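Local coordinates for protein NAD(P)H dehydrogenase (quinone) (Deinococcus radiodurans, PDB 1YDG) that catalyses the reduction of quinones to quinols by NADH or NADPH, as a homotetrameric flavoprotein that binds one FMN per monomer, at residues A47-D50 with V51-Q55; R98-I101 with D102-G105; I186-Q189 with V190-Q193. All coordinates share one frame; numbering follows the deposited sequence.

Interaction 1: residues A47-D50 with V51-Q55; sequences APQD and VIDGQ
P48 O takes two backbone N-H groups at the start of the short helix 49-52, from I52 N at 3.2 Å and from V51 N, 3.0 Å from P48 O. One residue on, D53 N donates to Q49 O at 2.7 Å. The same two residues are joined again through their side chains. Q49 sends CG anti to the backbone N (chi1 -171°) and then bends at chi2, which brings its amide to the carboxylate of D53; Q49 NE2 gives a nearly straight bond of 2.8 Å to D53 OD1. D53 OD1 lies in the plane of the Q49 amide, yet the nitrogen comes down on it from above the carboxylate, the two planes being 55° apart. K59 is a second, weak and long partner of this carboxylate. On the inner side, I52 CG1 rests 3.9 Å from A47 CB, and both side chains touch W58 of helix 56-64. P48 CG lies 3.9 Å from V51 CG2. P48 is the N-cap of this short helix, and a type I beta turn from I52 to Q55, itself the next N-cap, carries the chain into helix 56-64, in the connection after strand 37-42 of the flavodoxin-like fold.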
ATOM      1  N   ALA B  47     -16.076   2.234  21.339  1.00 19.75           N
ATOM      2  CA  ALA B  47     -15.395   1.629  22.499  1.00 19.91           C
ATOM      3  C   ALA B  47     -16.339   1.427  23.678  1.00 20.14           C
ATOM      4  O   ALA B  47     -17.177   2.284  23.946  1.00 19.90           O
ATOM      5  CB  ALA B  47     -14.219   2.464  22.927  1.00 20.10           C
ATOM      6  N   PRO B  48     -16.205   0.293  24.393  1.00 20.97           N
ATOM      7  CA  PRO B  48     -17.003   0.140  25.615  1.00 21.49           C
ATOM      8  C   PRO B  48     -16.610   1.206  26.640  1.00 21.87           C
ATOM      9  O   PRO B  48     -15.451   1.639  26.658  1.00 21.85           O
ATOM     10  CB  PRO B  48     -16.655  -1.272  26.121  1.00 21.42           C
ATOM     11  CG  PRO B  48     -15.769  -1.897  25.098  1.00 21.53           C
ATOM     12  CD  PRO B  48     -15.319  -0.858  24.133  1.00 21.05           C
ATOM     13  N   GLN B  49     -17.568   1.631  27.468  1.00 22.18           N
ATOM     14  CA  GLN B  49     -17.330   2.706  28.429  1.00 22.75           C
ATOM     15  C   GLN B  49     -16.184   2.403  29.397  1.00 23.10           C
ATOM     16  O   GLN B  49     -15.448   3.311  29.796  1.00 23.33           O
ATOM     17  CB  GLN B  49     -18.591   3.014  29.235  1.00 22.73           C
ATOM     18  CG  GLN B  49     -18.464   4.252  30.093  1.00 22.27           C
ATOM     19  CD  GLN B  49     -18.054   5.476  29.294  1.00 23.09           C
ATOM     20  OE1 GLN B  49     -18.657   5.785  28.281  1.00 23.97           O
ATOM     21  NE2 GLN B  49     -17.025   6.175  29.751  1.00 23.01           N
ATOM     22  N   ASP B  50     -16.039   1.135  29.780  1.00 23.56           N
ATOM     23  CA  ASP B  50     -14.972   0.744  30.708  1.00 23.48           C
ATOM     24  C   ASP B  50     -13.571   0.790  30.072  1.00 22.77           C
ATOM     25  O   ASP B  50     -12.579   0.899  30.787  1.00 22.38           O
ATOM     26  CB  ASP B  50     -15.269  -0.607  31.372  1.00 24.59           C
ATOM     27  CG  ASP B  50     -15.156  -1.789  30.420  1.00 28.14           C
ATOM     28  OD1 ASP B  50     -14.972  -2.925  30.920  1.00 33.53           O
ATOM     29  OD2 ASP B  50     -15.269  -1.603  29.191  1.00 32.61           O
ATOM     30  N   VAL B  51     -13.493   0.745  28.740  1.00 21.86           N
ATOM     31  CA  VAL B  51     -12.221   1.016  28.039  1.00 21.32           C
ATOM     32  C   VAL B  51     -11.940   2.526  27.986  1.00 20.30           C
ATOM     33  O   VAL B  51     -10.816   2.974  28.227  1.00 19.99           O
ATOM     34  CB  VAL B  51     -12.211   0.427  26.607  1.00 21.27           C
ATOM     35  CG1 VAL B  51     -10.931   0.837  25.845  1.00 21.17           C
ATOM     36  CG2 VAL B  51     -12.314  -1.092  26.658  1.00 22.03           C
ATOM     37  N   ILE B  52     -12.970   3.308  27.672  1.00 19.75           N
ATOM     38  CA  ILE B  52     -12.858   4.773  27.694  1.00 19.36           C
ATOM     39  C   ILE B  52     -12.460   5.243  29.110  1.00 19.12           C
ATOM     40  O   ILE B  52     -11.608   6.117  29.285  1.00 19.35           O
ATOM     41  CB  ILE B  52     -14.187   5.434  27.267  1.00 18.49           C
ATOM     42  CG1 ILE B  52     -14.508   5.085  25.811  1.00 19.29           C
ATOM     43  CG2 ILE B  52     -14.098   6.954  27.458  1.00 19.06           C
ATOM     44  CD1 ILE B  52     -15.965   5.371  25.392  1.00 19.14           C
ATOM     45  N   ASP B  53     -13.086   4.641  30.118  1.00 18.95           N
ATOM     46  CA  ASP B  53     -12.801   4.936  31.531  1.00 18.61           C
ATOM     47  C   ASP B  53     -11.349   4.687  31.986  1.00 18.29           C
ATOM     48  O   ASP B  53     -10.966   5.089  33.077  1.00 17.58           O
ATOM     49  CB  ASP B  53     -13.708   4.083  32.398  1.00 19.26           C
ATOM     50  CG  ASP B  53     -15.113   4.622  32.503  1.00 20.09           C
ATOM     51  OD1 ASP B  53     -15.419   5.732  31.999  1.00 20.54           O
ATOM     52  OD2 ASP B  53     -15.923   3.907  33.111  1.00 22.52           O
ATOM     53  N   GLY B  54     -10.552   4.012  31.165  1.00 17.92           N
ATOM     54  CA  GLY B  54      -9.152   3.745  31.492  1.00 17.84           C
ATOM     55  C   GLY B  54      -8.180   4.874  31.195  1.00 17.58           C
ATOM     56  O   GLY B  54      -7.032   4.817  31.626  1.00 18.16           O
ATOM     57  N   GLN B  55      -8.618   5.897  30.456  1.00 17.57           N
ATOM     58  CA  GLN B  55      -7.727   6.961  30.009  1.00 17.44           C
ATOM     59  C   GLN B  55      -8.352   8.346  30.167  1.00 17.46           C
ATOM     60  O   GLN B  55      -9.404   8.638  29.574  1.00 17.43           O
ATOM     61  CB  GLN B  55      -7.362   6.763  28.538  1.00 17.54           C
ATOM     62  CG  GLN B  55      -6.645   5.491  28.207  1.00 18.64           C
ATOM     63  CD  GLN B  55      -6.383   5.349  26.717  1.00 18.78           C
ATOM     64  OE1 GLN B  55      -6.028   6.318  26.035  1.00 22.23           O
ATOM     65  NE2 GLN B  55      -6.546   4.143  26.210  1.00 19.99           N
TER

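Interaction 2: residues R98-I101 with D102-G105; sequences RAFI and DTLG
R98 O receives D102 N at 2.8 Å, an i to i+4 bond in the last turn of helix 95-102, which follows the strand hairpin 81-89/92-93 in this flavodoxin-like fold. The R98 side chain meets D102 through a water, which accepts from R98 NE at 2.9 Å and donates to D102 OD1 at 2.6 Å. The water sits at the edge of the guanidinium, in its plane, while I101 CD1 lies 3.6 Å above one face. The outer ends have other partners: R98 NH1 bonds T141, and D102 OD2 takes the backbone N of S95 of the second subunit, so the bridged pair lies at a subunit interface. T103 N gives A99 O a weak bond. At F100 the helix pattern tightens to i to i+3: F100 O accepts from T103 N and, in its carbonyl plane and on a lone pair, from T103 OG1 at 2.6 Å, the hydroxyl standing between its own backbone N and carbonyl carbon (chi1 69°). The F100 ring meets L104, F100 CZ lying 4.0 Å from L104 CD2; F100 also packs on F84 and L104 on L76. I101 O then accepts L104 N at 3.0 Å.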
ATOM      1  N   ARG B  98     -13.440   2.839  10.281  1.00 11.90           N
ATOM      2  CA  ARG B  98     -13.897   1.769   9.375  1.00 12.06           C
ATOM      3  C   ARG B  98     -15.379   1.430   9.591  1.00 11.78           C
ATOM      4  O   ARG B  98     -16.064   1.111   8.645  1.00 11.89           O
ATOM      5  CB  ARG B  98     -13.067   0.500   9.508  1.00 11.43           C
ATOM      6  CG  ARG B  98     -11.572   0.646   9.196  1.00 13.59           C
ATOM      7  CD  ARG B  98     -11.249   1.328   7.884  1.00 13.54           C
ATOM      8  NE  ARG B  98     -11.875   0.694   6.722  1.00 14.00           N
ATOM      9  CZ  ARG B  98     -11.544   0.935   5.452  1.00 15.25           C
ATOM     10  NH1 ARG B  98     -10.552   1.775   5.147  1.00 16.61           N
ATOM     11  NH2 ARG B  98     -12.191   0.314   4.474  1.00 15.36           N
ATOM     12  N   ALA B  99     -15.854   1.452  10.832  1.00 11.93           N
ATOM     13  CA  ALA B  99     -17.274   1.184  11.096  1.00 12.18           C
ATOM     14  C   ALA B  99     -18.144   2.186  10.371  1.00 12.67           C
ATOM     15  O   ALA B  99     -19.156   1.804   9.795  1.00 12.93           O
ATOM     16  CB  ALA B  99     -17.571   1.202  12.576  1.00 12.49           C
ATOM     17  N   PHE B 100     -17.731   3.462  10.388  1.00 12.73           N
ATOM     18  CA  PHE B 100     -18.413   4.507   9.654  1.00 12.17           C
ATOM     19  C   PHE B 100     -18.392   4.216   8.161  1.00 12.27           C
ATOM     20  O   PHE B 100     -19.409   4.260   7.494  1.00 10.85           O
ATOM     21  CB  PHE B 100     -17.784   5.883   9.903  1.00 12.02           C
ATOM     22  CG  PHE B 100     -18.394   6.948   9.062  1.00 12.69           C
ATOM     23  CD1 PHE B 100     -19.746   7.272   9.207  1.00 12.32           C
ATOM     24  CD2 PHE B 100     -17.662   7.580   8.085  1.00 12.29           C
ATOM     25  CE1 PHE B 100     -20.337   8.246   8.391  1.00 11.46           C
ATOM     26  CE2 PHE B 100     -18.242   8.523   7.278  1.00 12.20           C
ATOM     27  CZ  PHE B 100     -19.576   8.858   7.427  1.00 11.71           C
ATOM     28  N   ILE B 101     -17.202   3.934   7.633  1.00 12.96           N
ATOM     29  CA  ILE B 101     -17.036   3.584   6.223  1.00 12.65           C
ATOM     30  C   ILE B 101     -17.976   2.424   5.825  1.00 13.13           C
ATOM     31  O   ILE B 101     -18.607   2.461   4.772  1.00 12.68           O
ATOM     32  CB  ILE B 101     -15.538   3.255   5.922  1.00 12.49           C
ATOM     33  CG1 ILE B 101     -14.716   4.547   5.924  1.00 11.67           C
ATOM     34  CG2 ILE B 101     -15.391   2.510   4.605  1.00 12.61           C
ATOM     35  CD1 ILE B 101     -13.210   4.330   6.006  1.00 12.21           C
ATOM     36  N   ASP B 102     -18.100   1.433   6.692  1.00 13.45           N
ATOM     37  CA  ASP B 102     -18.955   0.283   6.412  1.00 14.54           C
ATOM     38  C   ASP B 102     -20.455   0.624   6.397  1.00 15.78           C
ATOM     39  O   ASP B 102     -21.248  -0.168   5.885  1.00 17.45           O
ATOM     40  CB  ASP B 102     -18.645  -0.886   7.364  1.00 13.80           C
ATOM     41  CG  ASP B 102     -17.299  -1.554   7.075  1.00 14.54           C
ATOM     42  OD1 ASP B 102     -16.617  -1.115   6.120  1.00 13.30           O
ATOM     43  OD2 ASP B 102     -16.914  -2.525   7.797  1.00 13.93           O
ATOM     44  N   THR B 103     -20.855   1.792   6.903  1.00 16.15           N
ATOM     45  CA  THR B 103     -22.256   2.239   6.756  1.00 16.06           C
ATOM     46  C   THR B 103     -22.567   2.878   5.414  1.00 16.62           C
ATOM     47  O   THR B 103     -23.727   3.146   5.118  1.00 16.74           O
ATOM     48  CB  THR B 103     -22.694   3.232   7.848  1.00 16.03           C
ATOM     49  OG1 THR B 103     -22.018   4.494   7.685  1.00 14.07           O
ATOM     50  CG2 THR B 103     -22.456   2.648   9.197  1.00 16.15           C
ATOM     51  N   LEU B 104     -21.543   3.089   4.590  1.00 17.11           N
ATOM     52  CA  LEU B 104     -21.695   3.786   3.319  1.00 16.90           C
ATOM     53  C   LEU B 104     -22.090   2.910   2.125  1.00 17.15           C
ATOM     54  O   LEU B 104     -22.080   3.387   1.001  1.00 16.40           O
ATOM     55  CB  LEU B 104     -20.391   4.539   2.989  1.00 16.78           C
ATOM     56  CG  LEU B 104     -19.860   5.484   4.063  1.00 15.87           C
ATOM     57  CD1 LEU B 104     -18.506   6.016   3.651  1.00 15.50           C
ATOM     58  CD2 LEU B 104     -20.846   6.624   4.345  1.00 17.02           C
ATOM     59  N   GLY B 105     -22.455   1.651   2.356  1.00 17.48           N
ATOM     60  CA  GLY B 105     -22.795   0.742   1.265  1.00 18.50           C
ATOM     61  C   GLY B 105     -24.009   1.131   0.429  1.00 18.79           C
ATOM     62  O   GLY B 105     -23.989   1.030  -0.797  1.00 18.86           O
TER
HETATM   63  O   HOH W   1     -14.021  -1.243   6.454  1.00 18.36           O

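Interaction 3: residues I186-Q189 with V190-Q193; sequences IRHQ and VRRQ
The imidazole of H188 has R191 NH2 at its edge, in the ring plane, and R192 CB over one face. The guanidinium of R191 in turn lays one face on the backbone, with H188 CA 3.5 Å above its plane and toward the rim, and R187 O over a face too. The two flat groups are turned 56° to each other, and R191 NH2 reaches H188 ND1 at 3.3 Å in a weak bond, its N-H...acceptor angle only 121°; D156 is a weak, long ion-pair partner of the same NH2. The arginine folds back this way because its chain bends at chi3 (70°). R192 instead runs extended alongside the histidine, R192 CD 3.9 Å from H188 NE2, on its way to N115 of the third subunit; H188 NE2 itself bonds T155. All this sits on helix 180-204, the long C-terminal helix that packs against the central sheet of the flavodoxin-like fold, beside helix 19-33. Its regular i to i+4 bonds include R192 N to H188 O at 2.8 Å and V190 N to I186 O at 3.1 Å. Were R191 replaced by an alanine, H188 ND1 would probably lose this donor and the face of the helix at H188 CA its cover. Toward the sheet, Q189 and Q193 extend beyond CG, and their amides bond S119 on strand 117-124. I186 CG2 and V190 CG2 approach to 4.4 Å, and both side chains touch A27.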
ATOM      1  N   ILE B 186      -2.301  21.519   7.395  1.00 18.89           N
ATOM      2  CA  ILE B 186      -3.734  21.258   7.350  1.00 18.54           C
ATOM      3  C   ILE B 186      -4.454  22.363   6.581  1.00 18.15           C
ATOM      4  O   ILE B 186      -5.232  22.075   5.682  1.00 16.83           O
ATOM      5  CB  ILE B 186      -4.306  21.123   8.789  1.00 18.34           C
ATOM      6  CG1 ILE B 186      -3.789  19.842   9.441  1.00 17.19           C
ATOM      7  CG2 ILE B 186      -5.827  21.149   8.793  1.00 18.38           C
ATOM      8  CD1 ILE B 186      -3.783  19.888  10.948  1.00 17.72           C
ATOM      9  N   ARG B 187      -4.171  23.622   6.929  1.00 18.05           N
ATOM     10  CA  ARG B 187      -4.827  24.772   6.283  1.00 19.23           C
ATOM     11  C   ARG B 187      -4.687  24.758   4.765  1.00 18.26           C
ATOM     12  O   ARG B 187      -5.649  25.009   4.027  1.00 19.36           O
ATOM     13  CB  ARG B 187      -4.268  26.102   6.821  1.00 19.39           C
ATOM     14  CG  ARG B 187      -4.603  26.414   8.283  1.00 21.81           C
ATOM     15  CD  ARG B 187      -4.399  27.919   8.650  1.00 23.60           C
ATOM     16  NE  ARG B 187      -2.996  28.378   8.628  1.00 26.65           N
ATOM     17  CZ  ARG B 187      -2.130  28.300   9.648  1.00 28.57           C
ATOM     18  NH1 ARG B 187      -2.470  27.749  10.808  1.00 29.56           N
ATOM     19  NH2 ARG B 187      -0.895  28.766   9.504  1.00 29.50           N
ATOM     20  N   HIS B 188      -3.477  24.494   4.296  1.00 18.11           N
ATOM     21  CA  HIS B 188      -3.188  24.489   2.869  1.00 17.52           C
ATOM     22  C   HIS B 188      -3.904  23.346   2.163  1.00 16.59           C
ATOM     23  O   HIS B 188      -4.521  23.542   1.100  1.00 15.96           O
ATOM     24  CB  HIS B 188      -1.676  24.401   2.621  1.00 18.06           C
ATOM     25  CG  HIS B 188      -1.320  24.129   1.189  1.00 19.86           C
ATOM     26  ND1 HIS B 188      -1.446  25.083   0.198  1.00 24.08           N
ATOM     27  CD2 HIS B 188      -0.894  22.998   0.573  1.00 22.65           C
ATOM     28  CE1 HIS B 188      -1.094  24.555  -0.964  1.00 24.94           C
ATOM     29  NE2 HIS B 188      -0.748  23.293  -0.762  1.00 23.61           N
ATOM     30  N   GLN B 189      -3.816  22.163   2.760  1.00 15.92           N
ATOM     31  CA  GLN B 189      -4.509  20.969   2.244  1.00 15.99           C
ATOM     32  C   GLN B 189      -5.987  21.231   1.985  1.00 15.72           C
ATOM     33  O   GLN B 189      -6.496  20.897   0.918  1.00 15.39           O
ATOM     34  CB  GLN B 189      -4.362  19.797   3.196  1.00 15.52           C
ATOM     35  CG  GLN B 189      -5.008  18.503   2.685  1.00 15.61           C
ATOM     36  CD  GLN B 189      -4.784  17.333   3.596  1.00 15.54           C
ATOM     37  OE1 GLN B 189      -3.753  17.244   4.266  1.00 14.15           O
ATOM     38  NE2 GLN B 189      -5.751  16.399   3.625  1.00 15.70           N
ATOM     39  N   VAL B 190      -6.649  21.842   2.960  1.00 16.06           N
ATOM     40  CA  VAL B 190      -8.083  22.104   2.898  1.00 16.23           C
ATOM     41  C   VAL B 190      -8.378  23.259   1.944  1.00 16.67           C
ATOM     42  O   VAL B 190      -9.272  23.158   1.120  1.00 16.08           O
ATOM     43  CB  VAL B 190      -8.662  22.400   4.300  1.00 16.48           C
ATOM     44  CG1 VAL B 190     -10.166  22.761   4.224  1.00 15.51           C
ATOM     45  CG2 VAL B 190      -8.463  21.193   5.239  1.00 16.08           C
ATOM     46  N   ARG B 191      -7.609  24.347   2.043  1.00 17.43           N
ATOM     47  CA  ARG B 191      -7.801  25.504   1.176  1.00 18.04           C
ATOM     48  C   ARG B 191      -7.666  25.062  -0.292  1.00 17.13           C
ATOM     49  O   ARG B 191      -8.471  25.400  -1.151  1.00 16.64           O
ATOM     50  CB  ARG B 191      -6.796  26.611   1.556  1.00 18.44           C
ATOM     51  CG  ARG B 191      -6.693  27.796   0.605  1.00 20.27           C
ATOM     52  CD  ARG B 191      -5.734  28.874   1.149  1.00 23.14           C
ATOM     53  NE  ARG B 191      -4.339  28.407   1.116  1.00 28.01           N
ATOM     54  CZ  ARG B 191      -3.535  28.212   2.175  1.00 29.40           C
ATOM     55  NH1 ARG B 191      -3.933  28.465   3.425  1.00 31.26           N
ATOM     56  NH2 ARG B 191      -2.293  27.767   1.972  1.00 30.76           N
ATOM     57  N   ARG B 192      -6.651  24.263  -0.550  1.00 16.93           N
ATOM     58  CA  ARG B 192      -6.396  23.761  -1.882  1.00 16.63           C
ATOM     59  C   ARG B 192      -7.530  22.881  -2.382  1.00 15.51           C
ATOM     60  O   ARG B 192      -7.969  23.021  -3.517  1.00 15.03           O
ATOM     61  CB  ARG B 192      -5.094  22.985  -1.851  1.00 16.62           C
ATOM     62  CG  ARG B 192      -4.834  22.177  -3.071  1.00 18.24           C
ATOM     63  CD  ARG B 192      -3.467  21.492  -2.940  1.00 19.13           C
ATOM     64  NE  ARG B 192      -3.377  20.423  -3.917  1.00 21.02           N
ATOM     65  CZ  ARG B 192      -3.149  20.616  -5.203  1.00 21.34           C
ATOM     66  NH1 ARG B 192      -2.968  21.847  -5.674  1.00 23.76           N
ATOM     67  NH2 ARG B 192      -3.106  19.579  -6.022  1.00 21.52           N
ATOM     68  N   GLN B 193      -7.991  21.966  -1.537  1.00 14.64           N
ATOM     69  CA  GLN B 193      -9.101  21.086  -1.912  1.00 14.66           C
ATOM     70  C   GLN B 193     -10.381  21.858  -2.216  1.00 14.46           C
ATOM     71  O   GLN B 193     -11.095  21.529  -3.168  1.00 14.46           O
ATOM     72  CB  GLN B 193      -9.349  20.027  -0.834  1.00 14.41           C
ATOM     73  CG  GLN B 193     -10.544  19.116  -1.128  1.00 13.84           C
ATOM     74  CD  GLN B 193     -10.628  17.930  -0.217  1.00 12.36           C
ATOM     75  OE1 GLN B 193      -9.785  17.746   0.646  1.00 10.84           O
ATOM     76  NE2 GLN B 193     -11.662  17.099  -0.407  1.00 11.70           N
TER

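All three contacts are local to one helix or helix end (49-52, 95-102, 180-204), so they share no element, and they do not touch. Interaction 1 is a surface contact, its centre about 24 Å from the chain centre, where an amide-carboxylate bond spans a short helix and the turn after it; no other subunit touches it. Interaction 2 is partly buried, its arginine and aspartate linked by water, the aspartate also bonded to the second subunit. Interaction 3 is buried inside an unbroken helix, with glutamines facing the sheet and one arginine extending to the third subunit. Centre to centre, interactions 1 and 2 are about 22 Å apart; interaction 3 lies across the chain's centre, about 34 Å from interaction 1 and 25 Å from interaction 2.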